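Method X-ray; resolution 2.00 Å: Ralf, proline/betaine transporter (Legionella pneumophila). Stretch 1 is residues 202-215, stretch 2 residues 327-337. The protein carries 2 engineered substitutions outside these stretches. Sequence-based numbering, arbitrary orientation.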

# COMPACT_ATOMS: atom_id res chain seq x y z
N PHE A 202 -9.39 -1.53 -4.92
CA PHE A 202 -8.54 -1.61 -3.73
C PHE A 202 -8.97 -2.79 -2.88
O PHE A 202 -10.14 -3.16 -2.92
CB PHE A 202 -8.66 -0.33 -2.88
CG PHE A 202 -8.10 0.92 -3.53
CD1 PHE A 202 -8.90 1.71 -4.35
CD2 PHE A 202 -6.79 1.31 -3.31
CE1 PHE A 202 -8.39 2.88 -4.93
CE2 PHE A 202 -6.26 2.45 -3.93
CZ PHE A 202 -7.07 3.24 -4.72
N VAL A 203 -8.07 -3.31 -2.04
CA VAL A 203 -8.42 -4.34 -1.05
C VAL A 203 -9.47 -3.68 -0.09
O VAL A 203 -9.41 -2.47 0.13
CB VAL A 203 -7.18 -4.86 -0.26
CG1 VAL A 203 -6.17 -5.52 -1.18
CG2 VAL A 203 -6.51 -3.73 0.54
N ASP A 204 -10.39 -4.47 0.47
CA ASP A 204 -11.39 -3.96 1.41
C ASP A 204 -10.77 -3.75 2.77
O ASP A 204 -11.23 -2.93 3.56
CB ASP A 204 -12.57 -4.96 1.53
CG ASP A 204 -13.54 -4.96 0.36
OD1 ASP A 204 -13.77 -3.87 -0.23
OD2 ASP A 204 -14.11 -6.04 0.07
N SER A 205 -9.72 -4.51 3.06
CA SER A 205 -9.02 -4.48 4.33
C SER A 205 -7.57 -4.81 4.10
O SER A 205 -7.22 -5.51 3.14
CB SER A 205 -9.65 -5.48 5.29
OG SER A 205 -9.30 -6.80 4.92
N SER A 206 -6.71 -4.31 4.98
CA SER A 206 -5.27 -4.54 4.92
C SER A 206 -4.83 -5.67 5.89
O SER A 206 -5.57 -5.92 6.86
CB SER A 206 -4.54 -3.24 5.24
OG SER A 206 -4.73 -2.29 4.21
N PRO A 207 -3.65 -6.33 5.66
CA PRO A 207 -3.17 -7.36 6.61
C PRO A 207 -3.09 -6.85 8.05
O PRO A 207 -2.72 -5.70 8.30
CB PRO A 207 -1.76 -7.68 6.09
CG PRO A 207 -1.81 -7.35 4.64
CD PRO A 207 -2.68 -6.13 4.57
N GLY A 208 -3.44 -7.74 8.97
CA GLY A 208 -3.44 -7.44 10.40
C GLY A 208 -4.79 -6.97 10.87
O GLY A 208 -5.82 -7.39 10.36
N TYR A 209 -4.78 -6.07 11.87
CA TYR A 209 -5.99 -5.53 12.47
C TYR A 209 -6.29 -4.14 11.96
O TYR A 209 -5.40 -3.28 11.89
CB TYR A 209 -5.84 -5.48 13.99
CG TYR A 209 -5.42 -6.79 14.61
CD1 TYR A 209 -6.35 -7.81 14.81
CD2 TYR A 209 -4.13 -6.97 15.09
CE1 TYR A 209 -5.98 -9.00 15.44
CE2 TYR A 209 -3.75 -8.16 15.72
CZ TYR A 209 -4.69 -9.16 15.91
OH TYR A 209 -4.29 -10.32 16.53
N GLN A 210 -7.55 -3.92 11.57
CA GLN A 210 -7.97 -2.64 11.01
C GLN A 210 -9.20 -2.14 11.72
O GLN A 210 -10.10 -2.91 12.01
CB GLN A 210 -8.22 -2.75 9.50
CG GLN A 210 -8.47 -1.39 8.80
CD GLN A 210 -8.47 -1.51 7.29
OE1 GLN A 210 -7.71 -2.27 6.71
NE2 GLN A 210 -9.29 -0.71 6.63
N ILE A 211 -9.22 -0.84 12.02
CA ILE A 211 -10.35 -0.18 12.65
C ILE A 211 -10.72 1.01 11.77
O ILE A 211 -9.98 2.01 11.73
CB ILE A 211 -10.16 0.21 14.13
CG1 ILE A 211 -9.43 -0.88 14.97
CG2 ILE A 211 -11.53 0.59 14.74
CD1 ILE A 211 -9.16 -0.51 16.49
N ASN A 212 -11.84 0.88 11.03
CA ASN A 212 -12.33 1.95 10.16
C ASN A 212 -13.24 2.87 10.93
O ASN A 212 -13.76 2.47 11.96
CB ASN A 212 -13.15 1.38 9.01
CG ASN A 212 -12.35 0.63 8.01
OD1 ASN A 212 -11.16 0.88 7.81
ND2 ASN A 212 -13.02 -0.28 7.33
N ASN A 213 -13.45 4.09 10.40
CA ASN A 213 -14.36 5.10 10.95
C ASN A 213 -14.08 5.39 12.42
O ASN A 213 -15.01 5.56 13.22
CB ASN A 213 -15.85 4.69 10.70
CG ASN A 213 -16.12 4.20 9.29
OD1 ASN A 213 -15.94 4.92 8.30
ND2 ASN A 213 -16.52 2.95 9.15
N ILE A 214 -12.78 5.42 12.78
CA ILE A 214 -12.35 5.68 14.16
C ILE A 214 -12.33 7.19 14.39
O ILE A 214 -12.07 7.94 13.44
CB ILE A 214 -10.98 4.97 14.48
CG1 ILE A 214 -10.81 4.73 16.00
CG2 ILE A 214 -9.76 5.67 13.82
CD1 ILE A 214 -9.74 3.68 16.40
N SER A 215 -12.68 7.64 15.59
CA SER A 215 -12.63 9.08 15.90
C SER A 215 -12.30 9.40 17.35
O SER A 215 -12.48 8.56 18.23
CB SER A 215 -13.90 9.81 15.43
OG SER A 215 -14.93 9.88 16.39
N GLU A 327 -11.04 1.52 22.22
CA GLU A 327 -12.43 1.29 22.63
C GLU A 327 -13.26 0.67 21.52
O GLU A 327 -14.09 -0.20 21.78
CB GLU A 327 -13.08 2.60 23.08
CG GLU A 327 -12.65 3.05 24.46
CD GLU A 327 -13.38 4.28 24.97
OE1 GLU A 327 -13.93 5.03 24.13
OE2 GLU A 327 -13.39 4.49 26.20
N THR A 328 -13.01 1.09 20.27
CA THR A 328 -13.72 0.59 19.09
C THR A 328 -13.31 -0.84 18.77
O THR A 328 -12.10 -1.14 18.68
CB THR A 328 -13.46 1.49 17.88
OG1 THR A 328 -13.46 2.86 18.28
CG2 THR A 328 -14.46 1.27 16.75
N LYS A 329 -14.30 -1.72 18.57
CA LYS A 329 -13.98 -3.08 18.16
C LYS A 329 -13.41 -3.05 16.72
O LYS A 329 -13.72 -2.13 15.95
CB LYS A 329 -15.18 -4.05 18.33
CG LYS A 329 -16.32 -3.86 17.34
CD LYS A 329 -17.33 -5.01 17.41
CE LYS A 329 -18.53 -4.78 16.51
NZ LYS A 329 -19.51 -5.89 16.58
N VAL A 330 -12.57 -4.00 16.40
CA VAL A 330 -11.91 -4.12 15.11
C VAL A 330 -12.93 -4.36 13.98
O VAL A 330 -13.85 -5.11 14.17
CB VAL A 330 -10.82 -5.23 15.25
CG1 VAL A 330 -11.42 -6.59 15.39
CG2 VAL A 330 -9.84 -5.23 14.15
N THR A 331 -12.79 -3.72 12.82
CA THR A 331 -13.70 -3.86 11.69
C THR A 331 -13.31 -5.05 10.81
O THR A 331 -14.15 -5.60 10.11
CB THR A 331 -13.71 -2.58 10.82
OG1 THR A 331 -14.66 -2.74 9.75
CG2 THR A 331 -12.33 -2.32 10.24
N SER A 332 -12.04 -5.43 10.87
CA SER A 332 -11.55 -6.56 10.09
C SER A 332 -10.25 -7.08 10.67
O SER A 332 -9.44 -6.32 11.21
CB SER A 332 -11.34 -6.17 8.63
OG SER A 332 -10.23 -5.30 8.51
N ILE A 333 -10.06 -8.39 10.53
CA ILE A 333 -8.85 -9.11 10.92
C ILE A 333 -8.42 -9.80 9.65
O ILE A 333 -9.23 -10.50 9.04
CB ILE A 333 -9.09 -10.11 12.08
CG1 ILE A 333 -9.70 -9.39 13.33
CG2 ILE A 333 -7.76 -10.83 12.40
CD1 ILE A 333 -9.94 -10.24 14.63
N LYS A 334 -7.17 -9.57 9.20
CA LYS A 334 -6.69 -10.18 7.96
C LYS A 334 -5.36 -10.86 8.19
O LYS A 334 -4.56 -10.33 8.95
CB LYS A 334 -6.59 -9.12 6.85
CG LYS A 334 -6.45 -9.68 5.44
CD LYS A 334 -6.45 -8.56 4.43
CE LYS A 334 -6.71 -9.06 3.04
NZ LYS A 334 -6.76 -7.93 2.07
N ALA A 335 -5.12 -12.01 7.52
CA ALA A 335 -3.84 -12.72 7.64
C ALA A 335 -2.68 -11.81 7.28
O ALA A 335 -2.82 -10.94 6.42
CB ALA A 335 -3.81 -13.95 6.72
N THR A 336 -1.55 -11.98 7.96
CA THR A 336 -0.33 -11.26 7.58
C THR A 336 0.43 -12.27 6.71
O THR A 336 -0.03 -13.39 6.55
CB THR A 336 0.48 -10.76 8.78
OG1 THR A 336 1.10 -11.86 9.45
CG2 THR A 336 -0.32 -9.90 9.74
N TYR A 337 1.59 -11.89 6.17
CA TYR A 337 2.38 -12.80 5.36
C TYR A 337 2.81 -14.06 6.17
O TYR A 337 2.94 -15.16 5.62
CB TYR A 337 3.62 -12.06 4.84
CG TYR A 337 4.42 -12.84 3.82
CD1 TYR A 337 3.94 -13.03 2.52
CD2 TYR A 337 5.68 -13.36 4.13
CE1 TYR A 337 4.68 -13.72 1.57
CE2 TYR A 337 6.45 -14.01 3.16
CZ TYR A 337 5.94 -14.18 1.88
OH TYR A 337 6.64 -14.89 0.93
O HOH W 1 -9.96 -7.11 1.74
O HOH W 2 -7.68 -6.14 8.61
O HOH W 3 -15.93 -0.28 7.91

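The most unusual feature of this contact is the side chain of Lys 334, which lies along the backbone of residues Ser 205 to Pro 207. All four chi angles are t, and the extended chain carries NZ to the carbonyl of Ser 205, where Lys 334 NZ donates a hydrogen bond to Ser 205 O at 2.7 Å. Its methylenes cover the backbone on the way: Lys 334 CB lies 3.4 Å from Ser 206 O, and Lys 334 CD 3.8 Å from Pro 207 N. With 104 Å² covered, Lys 334 contributes the largest share of the 767 Å² buried in total.

Beside it, two short strands pair antiparallel, their axes at 160°. Gly 208 and Lys 334 exchange two hydrogen bonds, Gly 208 N to Lys 334 O and Lys 334 N to Gly 208 O, both 2.8 Å, with angles of 153° and 158°. Glycine suits this position because at phi/psi 94/-147 a CB would be jammed against the carbonyl O of Pro 207. The ladder continues with Gln 210 N to Ser 332 O at 3.1 Å. Gln 210 O then accepts from Thr 331 N at 2.9 Å and, weakly, from Ser 332 N at 3.4 Å, so one carbonyl serves two successive amides.

The faces differ in character. Tyr 209 and Ile 333 share one, with Tyr 209 CE1 4.0 Å from Ile 333 CG2; Val 330 CG2 lies at the ring's edge, 4.0 Å from Tyr 209 CB. On the face of Gln 210, Ser 332 and Lys 334, the hydroxyl of Ser 332 reaches water 2, with Ser 332 OG 2.7 Å from it; the water also bonds to Gly 208 O at 2.8 Å.

Farther along, Ile 211 CG2 packs 3.6 Å from Thr 328 CG2. Asn 212 N, buried by the contact, has no polar partner; Thr 331 CG2 sits 3.3 Å from Asn 212 N.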